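Local coordinates for murein peptide amidase A (Escherichia coli O157:H7, PDB 5HXD), which probably hydrolyses, with a zinc cofactor, the gamma-D-glutamyl-diaminopimelate amide bond of murein tripeptide during peptidoglycan degradation, at residues G47-E52 with G94-R99. Numbering follows the deposited sequence.
Sequences GTHGDE and GVDLNR. With ZN (zinc ion), chain C.
H49 and D96 carry this contact. NE2 of the H49 ring donates a hydrogen bond to D96 OD1 at 2.8 Å. The bond is bent, with an N-H...O angle of 139°. OD1 is met on its syn side, and ring and carboxylate planes are turned 66° apart. A chi1 of -169° sets CG of D96 anti to the backbone N, and OD1 at the end of the side chain reaches NE2. OD1 also accepts from N98 N at 3.1 Å, on its anti side and from the opposite face of the carboxylate. This second bond closes an Asx turn. The other oxygen, OD2, forms a salt bridge with R89, so both oxygens of D96 are engaged.

N98 CB lies 3.5 Å from H49 NE2, oblique to the ring, while the amide oxygen of N98 bonds to the backbone N of F195. CG2 of T48 packs loosely on the same N98 CB. On the L97 side, CD1 approaches the T48 carbonyl oxygen.

The other ring nitrogen of H49 faces the metal side. The zinc ion lies at the ring edge, in plane, but 3.1 Å from ND1, which is long for a coordination bond. E52 OE2 does bind the zinc, at 2.4 Å. The E52 chain is extended beyond CG and takes OE2 to the metal. A type I turn from H49 to E52 brings the two side chains to the same side. The ring of H157, the third predicted ligand, meets that of H49 nearly perpendicularly.

H49, E52 and H157 are consistent with the His-Glu-His zinc site of M14 metallocarboxypeptidases, in which D96 would act as a second-shell carboxylate orienting H49.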
loop_
_atom_site.group_PDB
_atom_site.type_symbol
_atom_site.label_atom_id
_atom_site.label_comp_id
_atom_site.label_asym_id
_atom_site.label_seq_id
_atom_site.Cartn_x
_atom_site.Cartn_y
_atom_site.Cartn_z
ATOM N N GLY A 47 -3.656 -6.352 4.861
ATOM C CA GLY A 47 -3.695 -4.913 5.016
ATOM C C GLY A 47 -4.378 -4.379 6.262
ATOM O O GLY A 47 -4.879 -3.249 6.256
ATOM N N THR A 48 -4.411 -5.179 7.323
ATOM C CA THR A 48 -4.886 -4.690 8.610
ATOM C C THR A 48 -4.146 -3.404 8.967
ATOM O O THR A 48 -4.767 -2.423 9.379
ATOM C CB THR A 48 -4.685 -5.705 9.747
ATOM O OG1 THR A 48 -5.437 -6.887 9.485
ATOM C CG2 THR A 48 -5.139 -5.112 11.076
ATOM N N HIS A 49 -2.818 -3.440 8.808
ATOM C CA HIS A 49 -1.943 -2.279 8.975
ATOM C C HIS A 49 -1.552 -1.734 7.602
ATOM O O HIS A 49 -0.992 -2.472 6.788
ATOM C CB HIS A 49 -0.687 -2.658 9.752
ATOM C CG HIS A 49 -0.942 -3.047 11.176
ATOM N ND1 HIS A 49 -0.180 -3.987 11.835
ATOM C CD2 HIS A 49 -1.857 -2.601 12.072
ATOM C CE1 HIS A 49 -0.620 -4.110 13.076
ATOM N NE2 HIS A 49 -1.635 -3.280 13.243
ATOM N N GLY A 50 -1.813 -0.452 7.352
ATOM C CA GLY A 50 -1.645 0.137 6.028
ATOM C C GLY A 50 -0.250 0.216 5.419
ATOM O O GLY A 50 -0.128 0.371 4.211
ATOM N N ASP A 51 0.805 0.111 6.226
ATOM C CA ASP A 51 2.164 0.026 5.668
ATOM C C ASP A 51 2.643 -1.421 5.379
ATOM O O ASP A 51 3.717 -1.604 4.799
ATOM C CB ASP A 51 3.163 0.729 6.590
ATOM C CG ASP A 51 3.147 0.181 7.992
ATOM O OD1 ASP A 51 2.148 -0.453 8.348
ATOM O OD2 ASP A 51 4.112 0.395 8.758
ATOM N N GLU A 52 1.839 -2.430 5.742
ATOM C CA GLU A 52 2.190 -3.837 5.486
ATOM C C GLU A 52 1.674 -4.303 4.125
ATOM O O GLU A 52 0.837 -5.201 3.991
ATOM C CB GLU A 52 1.695 -4.723 6.633
ATOM C CG GLU A 52 2.198 -4.225 7.982
ATOM C CD GLU A 52 1.831 -5.108 9.164
ATOM O OE1 GLU A 52 0.830 -5.854 9.100
ATOM O OE2 GLU A 52 2.530 -5.030 10.191
ATOM N N GLY A 94 -5.550 7.589 13.790
ATOM C CA GLY A 94 -4.399 7.258 14.617
ATOM C C GLY A 94 -4.632 6.054 15.523
ATOM O O GLY A 94 -3.883 5.822 16.472
ATOM N N VAL A 95 -5.676 5.286 15.226
ATOM C CA VAL A 95 -5.978 4.053 15.945
ATOM C C VAL A 95 -5.255 2.853 15.328
ATOM O O VAL A 95 -5.248 2.685 14.106
ATOM C CB VAL A 95 -7.496 3.779 15.964
ATOM C CG1 VAL A 95 -7.795 2.450 16.633
ATOM C CG2 VAL A 95 -8.236 4.919 16.670
ATOM N N ASP A 96 -4.627 2.037 16.173
ATOM C CA ASP A 96 -4.075 0.754 15.744
ATOM C C ASP A 96 -5.248 -0.247 15.678
ATOM O O ASP A 96 -5.739 -0.693 16.712
ATOM C CB ASP A 96 -2.974 0.277 16.710
ATOM C CG ASP A 96 -2.170 -0.932 16.180
ATOM O OD1 ASP A 96 -2.686 -1.737 15.350
ATOM O OD2 ASP A 96 -1.006 -1.087 16.629
ATOM N N LEU A 97 -5.711 -0.570 14.472
ATOM C CA LEU A 97 -6.894 -1.415 14.307
ATOM C C LEU A 97 -6.706 -2.787 14.968
ATOM O O LEU A 97 -7.679 -3.444 15.337
ATOM C CB LEU A 97 -7.248 -1.597 12.818
ATOM C CG LEU A 97 -7.852 -0.399 12.068
ATOM C CD1 LEU A 97 -7.992 -0.691 10.588
ATOM C CD2 LEU A 97 -9.170 0.019 12.659
ATOM N N ASN A 98 -5.457 -3.208 15.120
ATOM C CA ASN A 98 -5.163 -4.480 15.752
ATOM C C ASN A 98 -4.976 -4.307 17.251
ATOM O O ASN A 98 -4.341 -5.136 17.903
ATOM C CB ASN A 98 -3.920 -5.121 15.136
ATOM C CG ASN A 98 -3.913 -6.639 15.259
ATOM O OD1 ASN A 98 -4.914 -7.314 14.997
ATOM N ND2 ASN A 98 -2.770 -7.184 15.634
ATOM N N ARG A 99 -5.512 -3.213 17.785
ATOM C CA ARG A 99 -5.703 -3.077 19.228
ATOM C C ARG A 99 -7.126 -2.617 19.456
ATOM O O ARG A 99 -7.522 -2.354 20.592
ATOM C CB ARG A 99 -4.717 -2.083 19.870
ATOM C CG ARG A 99 -3.248 -2.407 19.686
ATOM C CD ARG A 99 -2.860 -3.677 20.401
ATOM N NE ARG A 99 -1.456 -3.990 20.210
ATOM C CZ ARG A 99 -0.951 -4.573 19.125
ATOM N NH1 ARG A 99 -1.740 -4.912 18.108
ATOM N NH2 ARG A 99 0.357 -4.797 19.049
HETATM ZN ZN ZN C . 1.872 -6.289 12.179
#